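Local coordinates for thioredoxin-like protein (Klebsiella pneumoniae subsp. pneumoniae MGH 78578, PDB 3TY1) that is of unknown function but belongs to the galactose mutarotase-like superfamily and probably binds carbohydrate, at residues M113-P125 against Q131-P143. Residues are numbered along the deposited sequence; the frame is centred on the assembly and turned at random.
Sequences MMVRCGYEWTGHP and QIYTLHGKAGNTP. With SO4 (sulfate ion), chain L.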
loop_
_atom_site.group_PDB
_atom_site.type_symbol
_atom_site.label_atom_id
_atom_site.label_comp_id
_atom_site.label_asym_id
_atom_site.label_seq_id
_atom_site.Cartn_x
_atom_site.Cartn_y
_atom_site.Cartn_z
HETATM N N MSE A 113 18.140 13.668 4.401
HETATM C CA MSE A 113 19.451 13.937 4.916
HETATM C C MSE A 113 19.960 12.733 5.731
HETATM O O MSE A 113 21.157 12.454 5.710
HETATM C CB MSE A 113 19.417 15.213 5.758
HETATM C CG MSE A 113 20.737 15.615 6.344
HETATM SE SE MSE A 113 21.051 14.967 8.174
HETATM C CE MSE A 113 22.667 14.229 7.873
HETATM N N MSE A 114 19.085 12.044 6.467
HETATM C CA MSE A 114 19.519 10.832 7.220
HETATM C C MSE A 114 18.401 9.775 7.227
HETATM O O MSE A 114 17.334 10.023 7.758
HETATM C CB MSE A 114 19.991 11.194 8.656
HETATM C CG MSE A 114 21.001 10.233 9.312
HETATM SE SE MSE A 114 20.221 8.502 9.670
HETATM C CE MSE A 114 18.961 9.043 11.058
ATOM N N VAL A 115 18.661 8.631 6.592
ATOM C CA VAL A 115 17.762 7.492 6.574
ATOM C C VAL A 115 18.350 6.335 7.373
ATOM O O VAL A 115 19.484 5.958 7.128
ATOM C CB VAL A 115 17.548 6.936 5.152
ATOM C CG1 VAL A 115 16.530 5.757 5.225
ATOM C CG2 VAL A 115 17.074 8.015 4.233
ATOM N N ARG A 116 17.598 5.777 8.328
ATOM C CA ARG A 116 18.048 4.555 9.006
ATOM C C ARG A 116 17.743 3.417 8.042
ATOM O O ARG A 116 16.583 3.135 7.784
ATOM C CB ARG A 116 17.325 4.382 10.334
ATOM C CG ARG A 116 17.776 5.414 11.379
ATOM C CD ARG A 116 16.917 5.398 12.663
ATOM N NE ARG A 116 17.319 6.428 13.635
ATOM C CZ ARG A 116 16.881 7.697 13.624
ATOM N NH1 ARG A 116 16.092 8.114 12.674
ATOM N NH2 ARG A 116 17.267 8.569 14.573
ATOM N N CYS A 117 18.787 2.813 7.479
ATOM C CA CYS A 117 18.662 1.724 6.516
ATOM C C CYS A 117 18.873 0.440 7.320
ATOM O O CYS A 117 20.004 0.015 7.540
ATOM C CB CYS A 117 19.707 1.878 5.435
ATOM S SG CYS A 117 19.514 3.398 4.482
ATOM N N GLY A 118 17.768 -0.096 7.820
ATOM C CA GLY A 118 17.783 -1.215 8.772
ATOM C C GLY A 118 16.360 -1.391 9.302
ATOM O O GLY A 118 15.448 -0.890 8.679
ATOM N N TYR A 119 16.129 -2.080 10.425
ATOM C CA TYR A 119 17.161 -2.807 11.201
ATOM C C TYR A 119 17.136 -4.309 10.968
ATOM O O TYR A 119 18.136 -4.991 11.178
ATOM C CB TYR A 119 17.009 -2.526 12.695
ATOM C CG TYR A 119 17.392 -1.122 13.071
ATOM C CD1 TYR A 119 16.514 -0.055 12.872
ATOM C CD2 TYR A 119 18.651 -0.843 13.645
ATOM C CE1 TYR A 119 16.871 1.241 13.211
ATOM C CE2 TYR A 119 19.009 0.467 14.014
ATOM C CZ TYR A 119 18.114 1.507 13.772
ATOM O OH TYR A 119 18.433 2.799 14.116
ATOM N N GLU A 120 16.007 -4.837 10.518
ATOM C CA GLU A 120 15.892 -6.284 10.263
ATOM C C GLU A 120 16.881 -6.729 9.155
ATOM O O GLU A 120 17.464 -7.828 9.217
ATOM C CB GLU A 120 14.437 -6.645 9.944
ATOM C CG GLU A 120 14.129 -8.117 10.121
ATOM C CD GLU A 120 12.743 -8.528 9.649
ATOM O OE1 GLU A 120 11.786 -7.738 9.779
ATOM O OE2 GLU A 120 12.602 -9.688 9.201
ATOM N N TRP A 121 17.072 -5.869 8.158
ATOM C CA TRP A 121 18.135 -6.034 7.155
ATOM C C TRP A 121 18.432 -4.684 6.526
ATOM O O TRP A 121 17.721 -3.709 6.781
ATOM C CB TRP A 121 17.795 -7.077 6.070
ATOM C CG TRP A 121 16.773 -6.643 5.139
ATOM C CD1 TRP A 121 16.973 -6.005 3.952
ATOM C CD2 TRP A 121 15.371 -6.724 5.324
ATOM N NE1 TRP A 121 15.784 -5.705 3.376
ATOM C CE2 TRP A 121 14.773 -6.110 4.206
ATOM C CE3 TRP A 121 14.552 -7.248 6.331
ATOM C CZ2 TRP A 121 13.379 -6.000 4.058
ATOM C CZ3 TRP A 121 13.179 -7.143 6.192
ATOM C CH2 TRP A 121 12.601 -6.520 5.053
ATOM N N THR A 122 19.461 -4.650 5.685
ATOM C CA THR A 122 19.874 -3.440 4.999
ATOM C C THR A 122 20.537 -3.778 3.663
ATOM O O THR A 122 20.699 -4.931 3.300
ATOM C CB THR A 122 20.871 -2.625 5.878
ATOM O OG1 THR A 122 20.892 -1.280 5.430
ATOM C CG2 THR A 122 22.310 -3.252 5.870
ATOM N N GLY A 123 20.890 -2.740 2.919
ATOM C CA GLY A 123 21.709 -2.900 1.734
ATOM C C GLY A 123 20.947 -3.082 0.439
ATOM O O GLY A 123 19.703 -3.100 0.422
ATOM N N HIS A 124 21.699 -3.251 -0.641
ATOM C CA HIS A 124 21.097 -3.433 -1.963
ATOM C C HIS A 124 20.188 -4.670 -1.961
ATOM O O HIS A 124 20.412 -5.601 -1.197
ATOM C CB HIS A 124 22.165 -3.599 -3.035
ATOM C CG HIS A 124 22.970 -2.373 -3.291
ATOM N ND1 HIS A 124 24.147 -2.408 -4.004
ATOM C CD2 HIS A 124 22.786 -1.083 -2.929
ATOM C CE1 HIS A 124 24.635 -1.187 -4.097
ATOM N NE2 HIS A 124 23.823 -0.366 -3.463
ATOM N N PRO A 125 19.162 -4.688 -2.825
ATOM C CA PRO A 125 18.220 -5.804 -2.825
ATOM C C PRO A 125 18.757 -7.128 -3.378
ATOM O O PRO A 125 19.747 -7.143 -4.096
ATOM C CB PRO A 125 17.062 -5.299 -3.700
ATOM C CG PRO A 125 17.675 -4.392 -4.656
ATOM C CD PRO A 125 18.805 -3.678 -3.840
ATOM N N GLN A 131 12.420 -15.056 -1.040
ATOM C CA GLN A 131 11.845 -13.735 -0.703
ATOM C C GLN A 131 12.694 -12.575 -1.170
ATOM O O GLN A 131 13.909 -12.689 -1.280
ATOM C CB GLN A 131 11.618 -13.627 0.824
ATOM C CG GLN A 131 12.730 -13.009 1.654
ATOM C CD GLN A 131 12.287 -12.694 3.090
ATOM O OE1 GLN A 131 11.731 -13.540 3.776
ATOM N NE2 GLN A 131 12.547 -11.474 3.535
ATOM N N ILE A 132 12.045 -11.438 -1.378
ATOM C CA ILE A 132 12.764 -10.241 -1.806
ATOM C C ILE A 132 13.167 -9.461 -0.570
ATOM O O ILE A 132 12.314 -9.022 0.180
ATOM C CB ILE A 132 11.917 -9.347 -2.703
ATOM C CG1 ILE A 132 11.475 -10.085 -3.973
ATOM C CG2 ILE A 132 12.721 -8.103 -3.116
ATOM C CD1 ILE A 132 10.390 -9.330 -4.793
ATOM N N TYR A 133 14.464 -9.280 -0.381
ATOM C CA TYR A 133 14.991 -8.372 0.616
ATOM C C TYR A 133 15.117 -7.054 -0.085
ATOM O O TYR A 133 15.958 -6.906 -0.949
ATOM C CB TYR A 133 16.364 -8.844 1.087
ATOM C CG TYR A 133 16.279 -10.051 1.979
ATOM C CD1 TYR A 133 16.063 -9.904 3.339
ATOM C CD2 TYR A 133 16.407 -11.341 1.452
ATOM C CE1 TYR A 133 15.979 -11.003 4.177
ATOM C CE2 TYR A 133 16.334 -12.456 2.271
ATOM C CZ TYR A 133 16.113 -12.284 3.630
ATOM O OH TYR A 133 16.036 -13.370 4.441
ATOM N N THR A 134 14.277 -6.103 0.292
ATOM C CA THR A 134 14.164 -4.838 -0.404
ATOM C C THR A 134 15.233 -3.844 0.047
ATOM O O THR A 134 15.750 -3.937 1.155
ATOM C CB THR A 134 12.754 -4.276 -0.233
ATOM O OG1 THR A 134 12.470 -4.143 1.167
ATOM C CG2 THR A 134 11.729 -5.241 -0.891
ATOM N N LEU A 135 15.541 -2.899 -0.837
ATOM C CA LEU A 135 16.593 -1.922 -0.630
ATOM C C LEU A 135 16.512 -1.210 0.724
ATOM O O LEU A 135 15.563 -0.451 1.004
ATOM C CB LEU A 135 16.564 -0.850 -1.744
ATOM C CG LEU A 135 17.595 0.289 -1.649
ATOM C CD1 LEU A 135 19.043 -0.228 -1.657
ATOM C CD2 LEU A 135 17.404 1.254 -2.832
ATOM N N HIS A 136 17.527 -1.421 1.535
ATOM C CA HIS A 136 17.719 -0.674 2.797
ATOM C C HIS A 136 16.698 -0.896 3.886
ATOM O O HIS A 136 16.548 -0.054 4.779
ATOM C CB HIS A 136 17.927 0.848 2.520
ATOM C CG HIS A 136 19.231 1.139 1.863
ATOM N ND1 HIS A 136 20.376 0.441 2.175
ATOM C CD2 HIS A 136 19.595 2.074 0.943
ATOM C CE1 HIS A 136 21.384 0.910 1.465
ATOM N NE2 HIS A 136 20.944 1.907 0.718
ATOM N N GLY A 137 16.035 -2.040 3.861
ATOM C CA GLY A 137 15.164 -2.422 4.948
ATOM C C GLY A 137 13.904 -1.589 5.080
ATOM O O GLY A 137 13.448 -0.899 4.114
ATOM N N LYS A 138 13.332 -1.656 6.271
ATOM C CA LYS A 138 11.986 -1.091 6.512
ATOM C C LYS A 138 11.862 0.075 7.459
ATOM O O LYS A 138 10.816 0.741 7.421
ATOM C CB LYS A 138 11.005 -2.205 6.943
ATOM C CG LYS A 138 10.642 -3.158 5.776
ATOM C CD LYS A 138 9.477 -4.091 6.117
ATOM C CE LYS A 138 8.087 -3.403 6.008
ATOM N NZ LYS A 138 6.964 -4.274 6.535
ATOM N N ALA A 139 12.882 0.360 8.280
ATOM C CA ALA A 139 12.748 1.392 9.332
ATOM C C ALA A 139 12.370 2.725 8.734
ATOM O O ALA A 139 11.468 3.433 9.232
ATOM C CB ALA A 139 14.040 1.528 10.194
ATOM N N GLY A 140 13.045 3.071 7.654
ATOM C CA GLY A 140 12.815 4.349 7.000
ATOM C C GLY A 140 11.431 4.568 6.386
ATOM O O GLY A 140 11.049 5.722 6.103
ATOM N N ASN A 141 10.704 3.481 6.133
ATOM C CA ASN A 141 9.337 3.545 5.609
ATOM C C ASN A 141 8.303 3.003 6.591
ATOM O O ASN A 141 7.246 2.558 6.192
ATOM C CB ASN A 141 9.278 2.875 4.246
ATOM C CG ASN A 141 9.816 3.758 3.146
ATOM O OD1 ASN A 141 9.098 4.584 2.629
ATOM N ND2 ASN A 141 11.075 3.575 2.767
ATOM N N THR A 142 8.605 3.097 7.891
ATOM C CA THR A 142 7.711 2.656 8.956
ATOM C C THR A 142 7.290 3.871 9.790
ATOM O O THR A 142 8.138 4.541 10.334
ATOM C CB THR A 142 8.411 1.632 9.888
ATOM O OG1 THR A 142 8.795 0.497 9.098
ATOM C CG2 THR A 142 7.487 1.212 11.063
ATOM N N PRO A 143 5.977 4.144 9.885
ATOM C CA PRO A 143 5.468 5.200 10.754
ATOM C C PRO A 143 5.710 4.909 12.227
ATOM O O PRO A 143 5.490 3.792 12.688
ATOM C CB PRO A 143 3.978 5.222 10.451
ATOM C CG PRO A 143 3.839 4.564 9.142
ATOM C CD PRO A 143 4.880 3.479 9.147
HETATM S S SO4 L . 22.176 4.031 -2.256
HETATM O O1 SO4 L . 21.532 5.270 -2.702
HETATM O O2 SO4 L . 23.645 4.130 -2.407
HETATM O O3 SO4 L . 21.858 3.755 -0.852
HETATM O O4 SO4 L . 21.661 2.930 -3.072
HETATM O O HOH W 1 15.269 2.309 5.362
HETATM O O HOH W 2 14.392 -3.900 7.772
#
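Arg116 O and His136 O are bridged by a water, which donates to both and accepts from Gly140 N, the nitrogen 3.3 Å from the water oxygen. One residue on, Cys117 lays its sulfur over a face of the His136 imidazole, SG standing 3.8 Å from the ring centroid, while the CD1 methyl of Leu135 lies over the opposite face, toward its rim. Gly118 O receives Ala139 N in its carbonyl plane (2.9 Å), and a cis peptide then leads into Tyr119, whose CD1 packs on the Ala139 methyl. Trp121 is the centre of the contact. Its chi1 of 72° sets the indole between its own backbone N and carbonyl carbon, and from there NE1 reaches a lone pair of Thr134 O at 2.8 Å, nearly in the ring plane. That bond fixes the rotation of the indole, with Gly137 CA over one face of its five-membered ring and the edge of Tyr133 directed at the other in a T-shaped stack, planes at 83°. Thr122 OG1 donates to Cys117 O, tying the two ends of this bend together. Gly123 O accepts from His136 N (3.0 Å), which belongs to the type II turn Thr134-Gly137, and Gly123 N makes a weak bond to ND1 of the same imidazole. The far nitrogen, His136 NE2, donates to sulfate O3 at 2.6 Å; the ion, probably from the crystallisation liquor, is also bonded to His211 NE2 and may mark a pocket, perhaps that for sugar. The side chains of Pro125 and Leu135 lie side by side, CD to CD1 4.1 Å. Lys138 NZ forms a salt bridge with Glu108 of the second subunit. Strand 114-119 pairs antiparallel with strand 204-214, Arg116 turns to Asp194 on strand 189-198, and segment 131-143 packs along strand 114-119 and the loop after it.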